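Local coordinates for protein pectinesterase A (Erwinia chrysanthemi, PDB 2NTP) that hydrolyses the methyl esters of pectin galacturonosyl units to release methanol, the first step in maceration and soft-rotting of plant tissue, at residues Thr71-Leu76 and Trp83-Ser88; Ser88-Ile93 and Ile105-Asp110; Lys126-Val131 and Gly151-Leu156. All blocks are in the same frame, centred on the assembly; numbering follows the deposited sequence.

The three contacts follow one another along the chain and lie in neighbouring turns of a right-handed parallel beta-helix. Interactions 1 and 2 have centres about 10 Å apart and share S88. Interaction 3 is about 9 Å, centre to centre, from each of them. Interaction 1 joins the loop after strand 65-69 to helix 84-87. Interaction 2 sets the approach to strand 91-93 against the end of strand 103-107, strands of two different parallel sheets. Interaction 3 joins the loops that lead into strands 133-135 and 156-158. N107 ties the three together, with ND2 bonded to T71 O and V131 O. Interactions 1 and 3 both touch the bound saccharide, so turns of the coil meet at the substrate groove.

Interaction 1 (Thr71-Leu76 and Trp83-Ser88). With ADA (alpha-D-galactopyranuronic acid), chain C; ADA (alpha-D-galactopyranuronic acid), chain B.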
loop_
_atom_site.group_PDB
_atom_site.type_symbol
_atom_site.label_atom_id
_atom_site.label_comp_id
_atom_site.label_asym_id
_atom_site.label_seq_id
_atom_site.Cartn_x
_atom_site.Cartn_y
_atom_site.Cartn_z
ATOM N N THR A 71 -4.278 -9.997 -10.505
ATOM C CA THR A 71 -5.687 -10.047 -10.106
ATOM C C THR A 71 -6.232 -8.636 -9.918
ATOM O O THR A 71 -5.718 -7.883 -9.087
ATOM C CB THR A 71 -5.890 -10.831 -8.770
ATOM O OG1 THR A 71 -4.993 -11.952 -8.706
ATOM C CG2 THR A 71 -7.337 -11.307 -8.616
ATOM N N ALA A 72 -7.257 -8.272 -10.689
ATOM C CA ALA A 72 -7.961 -7.007 -10.454
ATOM C C ALA A 72 -9.233 -7.255 -9.655
ATOM O O ALA A 72 -9.715 -8.393 -9.588
ATOM C CB ALA A 72 -8.288 -6.308 -11.770
ATOM N N ALA A 73 -9.775 -6.192 -9.060
ATOM C CA ALA A 73 -11.065 -6.266 -8.372
ATOM C C ALA A 73 -12.146 -6.822 -9.295
ATOM O O ALA A 73 -13.012 -7.572 -8.852
ATOM C CB ALA A 73 -11.474 -4.898 -7.846
ATOM N N GLY A 74 -12.070 -6.460 -10.575
ATOM C CA GLY A 74 -13.061 -6.873 -11.570
ATOM C C GLY A 74 -12.790 -8.218 -12.223
ATOM O O GLY A 74 -13.587 -8.673 -13.055
ATOM N N THR A 75 -11.669 -8.849 -11.867
ATOM C CA THR A 75 -11.372 -10.210 -12.322
ATOM C C THR A 75 -12.435 -11.142 -11.747
ATOM O O THR A 75 -12.789 -11.038 -10.572
ATOM C CB THR A 75 -9.960 -10.676 -11.890
ATOM O OG1 THR A 75 -8.975 -9.766 -12.393
ATOM C CG2 THR A 75 -9.644 -12.078 -12.417
ATOM N N LEU A 76 -12.951 -12.036 -12.585
ATOM C CA LEU A 76 -14.028 -12.933 -12.165
ATOM C C LEU A 76 -13.518 -14.267 -11.622
ATOM O O LEU A 76 -12.558 -14.838 -12.141
ATOM C CB LEU A 76 -15.023 -13.156 -13.313
ATOM C CG LEU A 76 -15.727 -11.918 -13.883
ATOM C CD1 LEU A 76 -16.587 -12.297 -15.087
ATOM C CD2 LEU A 76 -16.566 -11.203 -12.830
ATOM N N TRP A 83 -13.615 -10.660 -7.650
ATOM C CA TRP A 83 -12.725 -10.762 -6.493
ATOM C C TRP A 83 -12.913 -9.586 -5.534
ATOM O O TRP A 83 -12.884 -9.762 -4.308
ATOM C CB TRP A 83 -11.266 -10.845 -6.940
ATOM C CG TRP A 83 -10.847 -12.211 -7.381
ATOM C CD1 TRP A 83 -10.729 -12.658 -8.665
ATOM C CD2 TRP A 83 -10.490 -13.314 -6.536
ATOM N NE1 TRP A 83 -10.317 -13.973 -8.674
ATOM C CE2 TRP A 83 -10.165 -14.400 -7.381
ATOM C CE3 TRP A 83 -10.413 -13.492 -5.147
ATOM C CZ2 TRP A 83 -9.772 -15.648 -6.884
ATOM C CZ3 TRP A 83 -10.021 -14.736 -4.652
ATOM C CH2 TRP A 83 -9.706 -15.795 -5.521
ATOM N N GLY A 84 -13.113 -8.395 -6.096
ATOM C CA GLY A 84 -13.206 -7.169 -5.311
ATOM C C GLY A 84 -11.829 -6.673 -4.913
ATOM O O GLY A 84 -10.835 -7.369 -5.118
ATOM N N THR A 85 -11.774 -5.482 -4.322
ATOM C CA THR A 85 -10.493 -4.834 -3.998
ATOM C C THR A 85 -9.674 -5.610 -2.959
ATOM O O THR A 85 -8.526 -5.990 -3.233
ATOM C CB THR A 85 -10.693 -3.366 -3.581
ATOM O OG1 THR A 85 -11.307 -2.653 -4.662
ATOM C CG2 THR A 85 -9.357 -2.697 -3.252
ATOM N N ALA A 86 -10.263 -5.861 -1.790
ATOM C CA ALA A 86 -9.615 -6.709 -0.790
ATOM C C ALA A 86 -9.200 -8.058 -1.401
ATOM O O ALA A 86 -8.046 -8.486 -1.266
ATOM C CB ALA A 86 -10.523 -6.906 0.428
ATOM N N GLY A 87 -10.133 -8.688 -2.116
ATOM C CA GLY A 87 -9.916 -10.002 -2.721
ATOM C C GLY A 87 -8.854 -10.083 -3.802
ATOM O O GLY A 87 -8.408 -11.177 -4.147
ATOM N N SER A 88 -8.440 -8.933 -4.332
ATOM C CA SER A 88 -7.472 -8.886 -5.434
ATOM C C SER A 88 -6.018 -9.015 -4.983
ATOM O O SER A 88 -5.117 -9.150 -5.817
ATOM C CB SER A 88 -7.627 -7.576 -6.215
ATOM O OG SER A 88 -7.052 -6.486 -5.504
HETATM C C1 ADA C . -15.356 -0.818 -0.904
HETATM C C2 ADA C . -15.361 -0.757 0.624
HETATM C C3 ADA C . -14.068 -1.343 1.197
HETATM C C4 ADA C . -13.796 -2.739 0.626
HETATM C C5 ADA C . -13.823 -2.681 -0.901
HETATM C C6 ADA C . -13.610 -4.038 -1.519
HETATM O O2 ADA C . -15.498 0.609 1.020
HETATM O O3 ADA C . -14.120 -1.369 2.634
HETATM O O4 ADA C . -14.799 -3.670 1.058
HETATM O O5 ADA C . -15.083 -2.153 -1.344
HETATM O O6B ADA C . -12.705 -4.775 -1.072
HETATM O O6A ADA C . -14.350 -4.373 -2.465
HETATM C C1 ADA B . -12.222 2.299 -3.083
HETATM C C2 ADA B . -12.029 0.778 -3.138
HETATM C C3 ADA B . -13.299 0.118 -3.665
HETATM C C4 ADA B . -14.505 0.532 -2.821
HETATM C C5 ADA B . -14.622 2.057 -2.803
HETATM C C6 ADA B . -15.768 2.488 -1.935
HETATM O O2 ADA B . -10.931 0.436 -3.993
HETATM O O3 ADA B . -13.152 -1.307 -3.697
HETATM O O4 ADA B . -14.368 0.062 -1.474
HETATM O O5 ADA B . -13.398 2.654 -2.334
HETATM O O6B ADA B . -15.538 3.250 -0.967
HETATM O O6A ADA B . -16.913 2.063 -2.221
HETATM O O HOH W 1 -3.163 -10.822 -6.952
HETATM O O HOH W 2 -10.125 -15.757 -11.077
#
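The loop 71-76 makes a type I turn from A72 to T75 and lies against the start of the short helix 84-87, with A73 and G84 CA atoms 3.8 Å apart. Two backbone bonds join them. G84 N donates to a lone pair of A73 O at 2.9 Å. W83 N donates to T75 O, almost along the C=O axis. T75 OG1 accepts from A72 N, so the side chain closes the turn back on its first residue. T71 CG2, anti to the backbone N, sits over one face of the W83 indole, 3.9 Å from the centroid of the five-membered ring, in a CH-pi contact. T75 lies alongside W83, its CB and CG2 near CD1. At the ring edge a water accepts from W83 NE1 and donates to L76 O. R47 and K77 add cation-pi contacts to W83. A73 CB packs on the G84-T85 peptide. S88 CB rests on T71 O. S88 OG donates to T85 O at 2.8 Å; the same oxygen also accepts from S88 N. A86 N points almost straight at the carboxylate O6B of ADA chain C, 2.8 Å away. T85 OG1 and O3 of ADA chain B share a very short hydrogen bond, 2.5 Å, in which either could donate; the position of OG1 is less sure. T85 is a substrate-binding residue, and T85 and A86 line the saccharide pocket of the pectinesterase beta-helix.

Interaction 2 (Ser88-Ile93 and Ile105-Asp110); sequences SSTITI and IRNDFD
The R106 guanidinium meets the D108 carboxylate side-on, with D108 OD2 at its edge and in its plane. These groups sit at the end of strand 103-107 of the parallel beta-helix and just past it, where it meets the approach to strand 91-93 from another sheet. R106 NH2 bonds to D108 OD2, while NE bonds to OD1, which lies out of the guanidinium plane. Both oxygens use their syn lone pairs, so this salt bridge holds the two flat groups together. The N107 amide closes an Asx turn: OD1 accepts in its carbonyl plane from F109 N at 3.0 Å. Its ND2 serves T71 O and V131 O. The touching backbones run nearly antiparallel, 172° apart. Inside the coil, I91 and I105 cross at about a right angle, with I91 CD1 3.7 Å from I105 CG1. I105 CG2 touches the same methyl, I91 CD1. I91 also packs on I67 of its own turn and L133 of the next. The polar link is made by T90. Its OG1, anti to the carbonyl carbon (chi1 -62°), donates to R106 O at 2.8 Å. The hydroxyl approaches from 29° above the carbonyl plane, and T90 CG2 rests 3.4 Å from the same R106 O.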
loop_
_atom_site.group_PDB
_atom_site.type_symbol
_atom_site.label_atom_id
_atom_site.label_comp_id
_atom_site.label_asym_id
_atom_site.label_seq_id
_atom_site.Cartn_x
_atom_site.Cartn_y
_atom_site.Cartn_z
ATOM N N SER A 88 -8.440 -8.933 -4.332
ATOM C CA SER A 88 -7.472 -8.886 -5.434
ATOM C C SER A 88 -6.018 -9.015 -4.983
ATOM O O SER A 88 -5.117 -9.150 -5.817
ATOM C CB SER A 88 -7.627 -7.576 -6.215
ATOM O OG SER A 88 -7.052 -6.486 -5.504
ATOM N N SER A 89 -5.791 -8.955 -3.671
ATOM C CA SER A 89 -4.437 -8.816 -3.142
ATOM C C SER A 89 -3.549 -10.019 -3.431
ATOM O O SER A 89 -3.973 -11.162 -3.270
ATOM C CB SER A 89 -4.463 -8.543 -1.639
ATOM O OG SER A 89 -3.176 -8.113 -1.223
ATOM N N THR A 90 -2.308 -9.752 -3.837
ATOM C CA THR A 90 -1.337 -10.828 -4.042
ATOM C C THR A 90 -0.974 -11.451 -2.694
ATOM O O THR A 90 -0.957 -12.675 -2.555
ATOM C CB THR A 90 -0.082 -10.333 -4.792
ATOM O OG1 THR A 90 -0.469 -9.877 -6.095
ATOM C CG2 THR A 90 0.961 -11.456 -4.944
ATOM N N ILE A 91 -0.692 -10.602 -1.707
ATOM C CA ILE A 91 -0.404 -11.063 -0.349
ATOM C C ILE A 91 -1.345 -10.381 0.637
ATOM O O ILE A 91 -1.505 -9.159 0.615
ATOM C CB ILE A 91 1.080 -10.828 0.042
ATOM C CG1 ILE A 91 1.998 -11.688 -0.837
ATOM C CG2 ILE A 91 1.314 -11.128 1.537
ATOM C CD1 ILE A 91 3.483 -11.587 -0.496
ATOM N N THR A 92 -1.976 -11.192 1.481
ATOM C CA THR A 92 -2.883 -10.706 2.514
ATOM C C THR A 92 -2.303 -11.072 3.881
ATOM O O THR A 92 -2.045 -12.245 4.144
ATOM C CB THR A 92 -4.288 -11.325 2.340
ATOM O OG1 THR A 92 -4.826 -10.949 1.060
ATOM C CG2 THR A 92 -5.224 -10.858 3.438
ATOM N N ILE A 93 -2.085 -10.069 4.732
ATOM C CA ILE A 93 -1.562 -10.311 6.083
ATOM C C ILE A 93 -2.695 -10.204 7.092
ATOM O O ILE A 93 -3.214 -9.109 7.341
ATOM C CB ILE A 93 -0.416 -9.326 6.476
ATOM C CG1 ILE A 93 0.688 -9.281 5.411
ATOM C CG2 ILE A 93 0.142 -9.679 7.865
ATOM C CD1 ILE A 93 1.396 -10.609 5.155
ATOM N N ILE A 105 6.961 -7.674 -3.949
ATOM C CA ILE A 105 5.589 -8.172 -4.016
ATOM C C ILE A 105 4.868 -7.368 -5.102
ATOM O O ILE A 105 4.829 -6.136 -5.048
ATOM C CB ILE A 105 4.845 -8.003 -2.667
ATOM C CG1 ILE A 105 5.614 -8.694 -1.528
ATOM C CG2 ILE A 105 3.419 -8.546 -2.778
ATOM C CD1 ILE A 105 5.197 -8.250 -0.117
ATOM N N ARG A 106 4.321 -8.070 -6.092
ATOM C CA ARG A 106 3.680 -7.424 -7.237
ATOM C C ARG A 106 2.236 -7.868 -7.427
ATOM O O ARG A 106 1.900 -9.039 -7.216
ATOM C CB ARG A 106 4.427 -7.736 -8.544
ATOM C CG ARG A 106 5.938 -7.580 -8.515
ATOM C CD ARG A 106 6.500 -7.523 -9.944
ATOM N NE ARG A 106 6.063 -8.658 -10.761
ATOM C CZ ARG A 106 6.866 -9.448 -11.475
ATOM N NH1 ARG A 106 8.180 -9.240 -11.516
ATOM N NH2 ARG A 106 6.347 -10.451 -12.166
ATOM N N ASN A 107 1.388 -6.928 -7.838
ATOM C CA ASN A 107 0.185 -7.301 -8.574
ATOM C C ASN A 107 0.453 -7.018 -10.045
ATOM O O ASN A 107 0.759 -5.882 -10.429
ATOM C CB ASN A 107 -1.073 -6.589 -8.073
ATOM C CG ASN A 107 -2.356 -7.245 -8.590
ATOM O OD1 ASN A 107 -2.480 -7.542 -9.784
ATOM N ND2 ASN A 107 -3.306 -7.475 -7.695
ATOM N N ASP A 108 0.382 -8.071 -10.852
ATOM C CA ASP A 108 0.780 -7.984 -12.253
ATOM C C ASP A 108 -0.382 -7.659 -13.188
ATOM O O ASP A 108 -0.235 -7.752 -14.413
ATOM C CB ASP A 108 1.489 -9.273 -12.693
ATOM C CG ASP A 108 2.924 -9.347 -12.208
ATOM O OD1 ASP A 108 3.478 -8.322 -11.762
ATOM O OD2 ASP A 108 3.506 -10.450 -12.293
ATOM N N PHE A 109 -1.527 -7.273 -12.624
ATOM C CA PHE A 109 -2.631 -6.794 -13.451
ATOM C C PHE A 109 -2.107 -5.687 -14.353
ATOM O O PHE A 109 -1.562 -4.676 -13.884
ATOM C CB PHE A 109 -3.818 -6.304 -12.616
ATOM C CG PHE A 109 -4.908 -5.660 -13.433
ATOM C CD1 PHE A 109 -5.640 -6.407 -14.352
ATOM C CD2 PHE A 109 -5.201 -4.306 -13.280
ATOM C CE1 PHE A 109 -6.648 -5.816 -15.107
ATOM C CE2 PHE A 109 -6.207 -3.701 -14.036
ATOM C CZ PHE A 109 -6.932 -4.464 -14.951
ATOM N N ASP A 110 -2.255 -5.898 -15.656
ATOM C CA ASP A 110 -1.720 -4.966 -16.632
ATOM C C ASP A 110 -2.706 -3.823 -16.835
ATOM O O ASP A 110 -3.451 -3.789 -17.814
ATOM C CB ASP A 110 -1.427 -5.692 -17.948
ATOM C CG ASP A 110 -0.508 -4.905 -18.869
ATOM O OD1 ASP A 110 -0.436 -3.660 -18.767
ATOM O OD2 ASP A 110 0.141 -5.552 -19.723
#

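Interaction 3 (Lys126-Val131 and Gly151-Leu156). With ADA (alpha-D-galactopyranuronic acid), chain D; ADA (alpha-D-galactopyranuronic acid), chain B; ADA (alpha-D-galactopyranuronic acid), chain E.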
loop_
_atom_site.group_PDB
_atom_site.type_symbol
_atom_site.label_atom_id
_atom_site.label_comp_id
_atom_site.label_asym_id
_atom_site.label_seq_id
_atom_site.Cartn_x
_atom_site.Cartn_y
_atom_site.Cartn_z
ATOM N N LYS A 126 -13.591 -2.677 -15.562
ATOM C CA LYS A 126 -13.881 -1.355 -14.999
ATOM C C LYS A 126 -13.351 -1.207 -13.570
ATOM O O LYS A 126 -12.890 -0.133 -13.181
ATOM C CB LYS A 126 -15.385 -1.061 -15.039
ATOM C CG LYS A 126 -15.892 -0.662 -16.416
ATOM C CD LYS A 126 -17.401 -0.566 -16.446
ATOM C CE LYS A 126 -17.891 -0.214 -17.839
ATOM N NZ LYS A 126 -19.370 -0.329 -17.953
ATOM N N ASP A 127 -13.436 -2.287 -12.793
ATOM C CA ASP A 127 -12.941 -2.300 -11.417
ATOM C C ASP A 127 -11.454 -2.633 -11.427
ATOM O O ASP A 127 -11.052 -3.786 -11.234
ATOM C CB ASP A 127 -13.732 -3.297 -10.560
ATOM C CG ASP A 127 -15.203 -2.916 -10.417
ATOM O OD1 ASP A 127 -15.599 -1.830 -10.895
ATOM O OD2 ASP A 127 -15.961 -3.705 -9.816
ATOM N N THR A 128 -10.653 -1.592 -11.646
ATOM C CA THR A 128 -9.240 -1.728 -11.980
ATOM C C THR A 128 -8.294 -1.731 -10.779
ATOM O O THR A 128 -7.076 -1.810 -10.951
ATOM C CB THR A 128 -8.803 -0.626 -12.967
ATOM O OG1 THR A 128 -9.313 0.639 -12.525
ATOM C CG2 THR A 128 -9.347 -0.926 -14.361
ATOM N N GLN A 129 -8.840 -1.665 -9.570
ATOM C CA GLN A 129 -7.980 -1.803 -8.397
ATOM C C GLN A 129 -7.328 -3.181 -8.409
ATOM O O GLN A 129 -7.950 -4.173 -8.782
ATOM C CB GLN A 129 -8.706 -1.508 -7.076
ATOM C CG GLN A 129 -10.150 -1.925 -6.961
ATOM C CD GLN A 129 -11.120 -1.049 -7.740
ATOM O OE1 GLN A 129 -11.590 -1.455 -8.770
ATOM N NE2 GLN A 129 -11.432 0.145 -7.232
ATOM N N ALA A 130 -6.053 -3.227 -8.040
ATOM C CA ALA A 130 -5.300 -4.473 -8.060
ATOM C C ALA A 130 -4.199 -4.393 -7.006
ATOM O O ALA A 130 -3.098 -3.889 -7.251
ATOM C CB ALA A 130 -4.734 -4.743 -9.457
ATOM N N VAL A 131 -4.532 -4.893 -5.823
ATOM C CA VAL A 131 -3.697 -4.753 -4.633
ATOM C C VAL A 131 -2.492 -5.699 -4.655
ATOM O O VAL A 131 -2.635 -6.880 -4.956
ATOM C CB VAL A 131 -4.543 -4.994 -3.361
ATOM C CG1 VAL A 131 -3.687 -4.862 -2.102
ATOM C CG2 VAL A 131 -5.726 -4.030 -3.302
ATOM N N GLY A 151 2.416 -2.001 -8.243
ATOM C CA GLY A 151 1.066 -2.020 -8.798
ATOM C C GLY A 151 0.767 -0.712 -9.493
ATOM O O GLY A 151 1.676 0.093 -9.755
ATOM N N TYR A 152 -0.506 -0.512 -9.811
ATOM C CA TYR A 152 -0.976 0.748 -10.363
ATOM C C TYR A 152 -2.024 1.312 -9.400
ATOM O O TYR A 152 -1.685 2.057 -8.480
ATOM C CB TYR A 152 -1.521 0.556 -11.789
ATOM C CG TYR A 152 -0.467 0.175 -12.818
ATOM C CD1 TYR A 152 0.241 1.157 -13.517
ATOM C CD2 TYR A 152 -0.179 -1.162 -13.093
ATOM C CE1 TYR A 152 1.214 0.813 -14.463
ATOM C CE2 TYR A 152 0.792 -1.515 -14.042
ATOM C CZ TYR A 152 1.475 -0.525 -14.725
ATOM O OH TYR A 152 2.432 -0.867 -15.669
ATOM N N GLN A 153 -3.284 0.939 -9.586
ATOM C CA GLN A 153 -4.339 1.393 -8.682
ATOM C C GLN A 153 -4.377 0.538 -7.418
ATOM O O GLN A 153 -4.458 -0.694 -7.499
ATOM C CB GLN A 153 -5.692 1.366 -9.392
ATOM C CG GLN A 153 -6.841 1.979 -8.574
ATOM C CD GLN A 153 -8.089 2.219 -9.409
ATOM O OE1 GLN A 153 -8.111 1.945 -10.604
ATOM N NE2 GLN A 153 -9.131 2.746 -8.777
ATOM N N ASP A 154 -4.321 1.197 -6.257
ATOM C CA ASP A 154 -4.511 0.521 -4.959
ATOM C C ASP A 154 -3.392 -0.480 -4.594
ATOM O O ASP A 154 -3.638 -1.531 -3.992
ATOM C CB ASP A 154 -5.897 -0.172 -4.903
ATOM C CG ASP A 154 -7.044 0.806 -4.661
ATOM O OD1 ASP A 154 -6.853 2.027 -4.843
ATOM O OD2 ASP A 154 -8.147 0.353 -4.285
ATOM N N THR A 155 -2.152 -0.142 -4.931
ATOM C CA THR A 155 -1.017 -1.045 -4.673
ATOM C C THR A 155 -0.935 -1.571 -3.230
ATOM O O THR A 155 -0.805 -2.777 -3.019
ATOM C CB THR A 155 0.310 -0.362 -5.048
ATOM O OG1 THR A 155 0.230 0.078 -6.412
ATOM C CG2 THR A 155 1.500 -1.329 -4.876
ATOM N N LEU A 156 -1.009 -0.660 -2.261
ATOM C CA LEU A 156 -0.860 -0.997 -0.842
ATOM C C LEU A 156 -2.100 -0.624 -0.034
ATOM O O LEU A 156 -2.451 0.555 0.071
ATOM C CB LEU A 156 0.372 -0.312 -0.250
ATOM C CG LEU A 156 0.575 -0.507 1.260
ATOM C CD1 LEU A 156 0.687 -1.996 1.635
ATOM C CD2 LEU A 156 1.806 0.271 1.738
HETATM C C1 ADA D . -12.457 4.156 -7.547
HETATM C C2 ADA D . -13.683 4.162 -6.640
HETATM C C3 ADA D . -13.343 4.841 -5.311
HETATM C C4 ADA D . -12.104 4.191 -4.688
HETATM C C5 ADA D . -10.943 4.273 -5.682
HETATM C C6 ADA D . -9.666 3.655 -5.172
HETATM O O2 ADA D . -14.753 4.844 -7.303
HETATM O O3 ADA D . -14.466 4.760 -4.422
HETATM O O4 ADA D . -12.376 2.810 -4.423
HETATM O O5 ADA D . -11.331 3.581 -6.879
HETATM O O6B ADA D . -9.253 3.892 -4.009
HETATM O O6A ADA D . -9.048 2.920 -5.969
HETATM C C1 ADA B . -12.222 2.299 -3.083
HETATM C C2 ADA B . -12.029 0.778 -3.138
HETATM C C3 ADA B . -13.299 0.118 -3.665
HETATM C C4 ADA B . -14.505 0.532 -2.821
HETATM C C5 ADA B . -14.622 2.057 -2.803
HETATM C C6 ADA B . -15.768 2.488 -1.935
HETATM O O2 ADA B . -10.931 0.436 -3.993
HETATM O O3 ADA B . -13.152 -1.307 -3.697
HETATM O O4 ADA B . -14.368 0.062 -1.474
HETATM O O5 ADA B . -13.398 2.654 -2.334
HETATM O O6B ADA B . -15.538 3.250 -0.967
HETATM O O6A ADA B . -16.913 2.063 -2.221
HETATM C C1 ADA E . -10.230 7.703 -10.040
HETATM C C2 ADA E . -10.120 6.192 -10.245
HETATM C C3 ADA E . -11.504 5.564 -10.395
HETATM C C4 ADA E . -12.458 6.034 -9.291
HETATM C C5 ADA E . -12.445 7.555 -9.146
HETATM C C6 ADA E . -13.301 7.969 -7.980
HETATM O O2 ADA E . -9.362 5.934 -11.428
HETATM O O3 ADA E . -11.398 4.134 -10.383
HETATM O O4 ADA E . -12.092 5.466 -8.028
HETATM O O5 ADA E . -11.097 7.992 -8.937
HETATM O O6B ADA E . -12.850 8.814 -7.179
HETATM O O6A ADA E . -14.434 7.452 -7.848
HETATM O O HOH W 3 -4.317 -1.410 -11.195
HETATM O O HOH W 4 -2.328 -2.410 -9.276
#
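Q153 and D154 grip the galacturonate ADA chain D through its carboxylate. Q153 NE2 donates to O6A at 2.8 Å and also to O3 of ADA chain E, so one amide group spans two sugars. D154 OD1 is 2.6 Å from the same O6A. At this spacing a proton probably lies between the two acids, though which one holds it is not settled. D154 OD2 takes a weak bond from O2 of ADA chain B. Q129 NE2 donates to that O2 as well, at 3.3 Å. The Q129 chain bends at chi2 (-74°) and lies beside D154, pointing the same way. Its CB is 3.4 Å from D154 OD2, and the amide and carboxylate planes stand 77° apart.

The second shell sets these groups. Q153 is extended, with CG anti to the backbone N (chi1 -173°), and its OE1 accepts from T128 OG1 at 2.6 Å. This bond fixes the amide rotation and turns NE2 to the sugars. T128 itself packs on helix 111-116. The backbones are joined by A130 N, which donates to Q153 O at 3.0 Å. V131 adds a CA-H...O contact to D154 O, and V131 CG2 touches the same oxygen. One water links T128 O to Q153 N, and another links A130 O to Y152 N. Further out, T85 packs on Q129, V131 and D154, while V131 N binds S88 OG. D175, the nucleophile, touches D154. The whole is the active site of a pectin methylesterase, with transition-state stabiliser Q153, proton donor D154 and substrate-binding Q129 set in the groove of the parallel beta-helix.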